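Fatty acid amide hydrolase (Candida albicans, PDB 6KVR) probably hydrolyses monocarboxylic acid amides, releasing the carboxylate and ammonium, as a member of the amidase signature family. Local coordinates at residues K44-E49 / A106-A111; L113-Q116 / C120-E123. All coordinates share one frame; numbering follows the deposited sequence.

Overall arrangement
Both contacts are built on helix 100-118 of the amidase fold, in series along the chain: interaction 1 closes before interaction 2 opens, and their centres lie about 10 Å apart, on the same side of the chain's centre. Interaction 1 lays the connection between helices 20-40 and 54-59 against the middle of helix 100-118. Interaction 2 holds the last turns of that helix to the chain that leaves it for strand 123-124, an outermost strand of the mixed central sheet. The two meet where Gln-116 NE2 probably donates to Ile-48 O at 2.6 Å and Leu-113 packs on Ile-48, so one helix ties the N-terminal segment to the sheet edge.

Interaction 1: residues K44-E49 / A106-A111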
# COMPACT_ATOMS: atom_id res chain seq x y z
N LYS A 44 25.57 -16.14 -35.80
CA LYS A 44 26.89 -16.77 -35.84
C LYS A 44 28.01 -15.75 -35.96
O LYS A 44 29.08 -15.91 -35.35
CB LYS A 44 26.97 -17.78 -36.98
CG LYS A 44 27.77 -19.02 -36.58
CD LYS A 44 28.71 -19.48 -37.67
CE LYS A 44 29.77 -20.43 -37.13
NZ LYS A 44 30.87 -20.63 -38.13
N ASN A 45 27.80 -14.67 -36.72
CA ASN A 45 28.83 -13.65 -36.83
C ASN A 45 29.16 -13.02 -35.48
O ASN A 45 30.26 -12.49 -35.30
CB ASN A 45 28.40 -12.58 -37.84
CG ASN A 45 26.91 -12.27 -37.76
OD1 ASN A 45 26.07 -13.19 -37.77
ND2 ASN A 45 26.58 -10.97 -37.69
N TYR A 46 28.22 -13.06 -34.53
CA TYR A 46 28.46 -12.51 -33.19
C TYR A 46 29.02 -13.55 -32.23
O TYR A 46 29.35 -13.21 -31.08
CB TYR A 46 27.17 -11.92 -32.61
CG TYR A 46 26.73 -10.64 -33.26
CD1 TYR A 46 27.57 -9.95 -34.14
CD2 TYR A 46 25.47 -10.12 -33.00
CE1 TYR A 46 27.16 -8.77 -34.74
CE2 TYR A 46 25.05 -8.93 -33.59
CZ TYR A 46 25.90 -8.26 -34.46
OH TYR A 46 25.47 -7.09 -35.04
N THR A 47 29.12 -14.81 -32.66
CA THR A 47 29.60 -15.89 -31.81
C THR A 47 31.11 -16.05 -32.00
O THR A 47 31.75 -15.37 -32.81
CB THR A 47 28.83 -17.18 -32.13
OG1 THR A 47 28.82 -18.02 -30.97
CG2 THR A 47 29.47 -17.94 -33.30
N ILE A 48 31.68 -16.98 -31.24
CA ILE A 48 33.12 -17.17 -31.18
C ILE A 48 33.42 -18.63 -30.88
O ILE A 48 32.55 -19.37 -30.40
CB ILE A 48 33.72 -16.17 -30.15
CG1 ILE A 48 34.07 -14.85 -30.84
CG2 ILE A 48 34.85 -16.78 -29.28
CD1 ILE A 48 34.65 -13.84 -29.94
N GLU A 49 34.63 -19.07 -31.22
CA GLU A 49 35.12 -20.39 -30.84
C GLU A 49 35.70 -20.29 -29.44
O GLU A 49 36.66 -19.54 -29.20
CB GLU A 49 36.17 -20.88 -31.84
CG GLU A 49 35.58 -21.73 -32.96
CD GLU A 49 36.42 -21.75 -34.24
OE1 GLU A 49 37.68 -21.84 -34.16
OE2 GLU A 49 35.82 -21.67 -35.33
N ALA A 106 26.28 -2.95 -31.31
CA ALA A 106 27.35 -3.20 -30.34
C ALA A 106 26.82 -4.03 -29.17
O ALA A 106 27.36 -5.10 -28.86
CB ALA A 106 27.95 -1.89 -29.86
N PHE A 107 25.73 -3.56 -28.55
CA PHE A 107 25.15 -4.29 -27.43
C PHE A 107 24.67 -5.67 -27.86
O PHE A 107 24.85 -6.65 -27.12
CB PHE A 107 24.00 -3.47 -26.83
CG PHE A 107 24.46 -2.39 -25.91
CD1 PHE A 107 24.87 -2.69 -24.62
CD2 PHE A 107 24.50 -1.07 -26.34
CE1 PHE A 107 25.31 -1.70 -23.78
CE2 PHE A 107 24.95 -0.07 -25.50
CZ PHE A 107 25.35 -0.38 -24.22
N ALA A 108 24.09 -5.78 -29.05
CA ALA A 108 23.63 -7.08 -29.53
C ALA A 108 24.79 -8.06 -29.65
O ALA A 108 24.68 -9.23 -29.25
CB ALA A 108 22.93 -6.90 -30.88
N HIS A 109 25.91 -7.60 -30.23
CA HIS A 109 27.13 -8.40 -30.26
C HIS A 109 27.56 -8.77 -28.85
O HIS A 109 27.79 -9.95 -28.55
CB HIS A 109 28.22 -7.60 -30.98
CG HIS A 109 29.44 -8.40 -31.35
ND1 HIS A 109 30.43 -7.90 -32.18
CD2 HIS A 109 29.84 -9.65 -31.00
CE1 HIS A 109 31.37 -8.81 -32.33
NE2 HIS A 109 31.04 -9.88 -31.62
N ARG A 110 27.66 -7.78 -27.95
CA ARG A 110 28.14 -8.07 -26.60
C ARG A 110 27.19 -9.00 -25.85
O ARG A 110 27.64 -9.81 -25.03
CB ARG A 110 28.36 -6.76 -25.83
CG ARG A 110 29.29 -6.90 -24.61
CD ARG A 110 29.88 -5.56 -24.15
NE ARG A 110 30.47 -5.65 -22.82
CZ ARG A 110 31.28 -4.74 -22.28
NH1 ARG A 110 31.65 -3.65 -22.94
NH2 ARG A 110 31.75 -4.94 -21.05
N ALA A 111 25.88 -8.94 -26.14
CA ALA A 111 24.92 -9.81 -25.47
C ALA A 111 25.03 -11.25 -25.97
O ALA A 111 24.85 -12.19 -25.19
CB ALA A 111 23.49 -9.28 -25.66
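Tyr-46 lays its phenol ring over the imidazole and backbone of His-109 in an offset stack, the ring centroids 4.7 Å apart and the planes only 10° from parallel. The displacement is large enough that Tyr-46 CD1, rather than the middle of the phenol, sits over the imidazole face, 3.7 Å from His-109 CG. What lies beneath the centre of the phenol is the histidine methylene: His-109 CB is 3.9 Å from the Tyr-46 ring centroid and 7° off the ring normal, a CH-pi contact. His-109 CA fills in beneath the rim of the same face, 3.6 Å from Tyr-46 CD2. With CG of His-109 anti to the backbone N (chi1 -167°), the imidazole can lie nearly parallel to the phenol, and one face of Tyr-46 meets CA, CB and the imidazole together.

Here a short 3-10 turn in the connection between helices 20-40 and 54-59 rests on the flank of helix 100-118. Within the turn, Thr-47 N donates to Lys-44 O, which helps set the backbone from which Tyr-46 projects toward the helix. No hydrogen bond crosses between the two segments; aromatic and apolar contact joins them. On the side of Ala-108, the methyl CB meets Tyr-46 CE2 at 4.0 Å. His-109 CD2 also comes within 3.6 Å of the backbone carbonyl O of Tyr-46. His-109 ND1 is hydrogen-bonded to Glu-78 OE2 on helix 76-82, which probably helps fix the rotation of the ring, and Leu-74 touches the His-109 side chain.

Interaction 2: residues L113-Q116 / C120-E123; sequences LAHQ and CAME
His-115 and Ala-121 make the single hydrogen bond between these segments: the backbone amide of Ala-121 donates to His-115 ND1 over 3.1 Å, with an N-H...N angle of 155°. The donor approaches the edge of the imidazole but lies 23° out of the ring plane. As ND1 accepts here, it would carry no proton in this pairing. With CG of His-115 anti to the backbone N (chi1 -179°), the ring extends away from the helix backbone and brings ND1 to the amide of Ala-121.

Van der Waals contact adds to this bond. Ala-121 points its methyl toward the helix, and CB settles 3.4 Å from His-115 ND1. Farther round the ring, His-115 CE1 lies 3.4 Å from Ala-121 O, bringing the imidazole against both backbone polar groups of one residue. Leu-38 of helix 20-40 and Ile-42 also touch the His-115 side chain.

The two segments form a tight helix-to-strand connection, in which the chain turns a corner after the last turn of helix 100-118 and runs off across the helix direction to strand 123-124 of the central sheet. At the far end of 120-123, Met-122 (present as selenomethionine) and Glu-123 both face Arg-200 in a classic beta bulge, and Glu-123 also forms a salt bridge with that arginine.

Sulfur packing supplies the second point of attachment. Cys-120 SG lies between its own backbone N and carbonyl carbon (chi1 59°), a torsion that sets it against the helix backbone, 3.8 Å from His-115 CA. The Ala-114 methyl CB touches the same Cys-120 SG at 4.0 Å. Helix 235-243 also packs on this thiol through Ala-239 and Ile-240, while the Cys-120 side chain lies about 11 Å from that of Lys-158, predicted to belong to the catalytic charge relay.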
# COMPACT_ATOMS: atom_id res chain seq x y z
N LEU A 113 27.83 -12.69 -27.00
CA LEU A 113 28.99 -13.18 -26.27
C LEU A 113 28.61 -13.52 -24.83
O LEU A 113 28.93 -14.62 -24.34
CB LEU A 113 30.12 -12.14 -26.33
CG LEU A 113 30.69 -11.99 -27.75
CD1 LEU A 113 31.53 -10.72 -27.88
CD2 LEU A 113 31.46 -13.24 -28.20
N ALA A 114 27.87 -12.63 -24.16
CA ALA A 114 27.42 -12.90 -22.79
C ALA A 114 26.70 -14.25 -22.69
O ALA A 114 27.01 -15.07 -21.82
CB ALA A 114 26.51 -11.77 -22.30
N HIS A 115 25.75 -14.50 -23.60
CA HIS A 115 25.03 -15.78 -23.60
C HIS A 115 25.96 -16.96 -23.84
O HIS A 115 25.81 -18.01 -23.20
CB HIS A 115 23.92 -15.79 -24.65
CG HIS A 115 23.14 -17.07 -24.67
ND1 HIS A 115 22.35 -17.47 -23.61
CD2 HIS A 115 23.06 -18.05 -25.59
CE1 HIS A 115 21.79 -18.63 -23.89
NE2 HIS A 115 22.21 -19.01 -25.09
N GLN A 116 26.90 -16.83 -24.78
CA GLN A 116 27.79 -17.95 -25.10
C GLN A 116 28.62 -18.37 -23.90
O GLN A 116 28.91 -19.56 -23.72
CB GLN A 116 28.69 -17.57 -26.28
CG GLN A 116 28.91 -18.69 -27.26
CD GLN A 116 30.13 -18.48 -28.14
OE1 GLN A 116 30.54 -17.35 -28.40
NE2 GLN A 116 30.73 -19.58 -28.58
N CYS A 120 22.89 -16.78 -20.13
CA CYS A 120 22.00 -15.83 -19.49
C CYS A 120 20.69 -15.56 -20.25
O CYS A 120 19.78 -14.98 -19.65
CB CYS A 120 22.74 -14.51 -19.27
SG CYS A 120 23.33 -13.78 -20.82
N ALA A 121 20.56 -15.96 -21.51
CA ALA A 121 19.35 -15.69 -22.28
C ALA A 121 18.40 -16.89 -22.28
O ALA A 121 18.84 -18.04 -22.30
CB ALA A 121 19.68 -15.30 -23.72
N MSE A 122 17.08 -16.61 -22.27
CA MSE A 122 16.06 -17.63 -22.55
C MSE A 122 15.45 -17.46 -23.93
O MSE A 122 14.94 -18.42 -24.52
CB MSE A 122 14.92 -17.62 -21.52
CG MSE A 122 15.34 -17.53 -20.08
SE MSE A 122 14.17 -18.54 -18.84
CE MSE A 122 14.17 -20.12 -19.96
N GLU A 123 15.48 -16.23 -24.43
CA GLU A 123 14.94 -15.88 -25.73
C GLU A 123 15.81 -14.79 -26.31
O GLU A 123 16.21 -13.85 -25.61
CB GLU A 123 13.48 -15.40 -25.64
CG GLU A 123 12.43 -16.52 -25.69
CD GLU A 123 11.02 -16.02 -26.08
OE1 GLU A 123 10.15 -16.86 -26.41
OE2 GLU A 123 10.79 -14.79 -26.03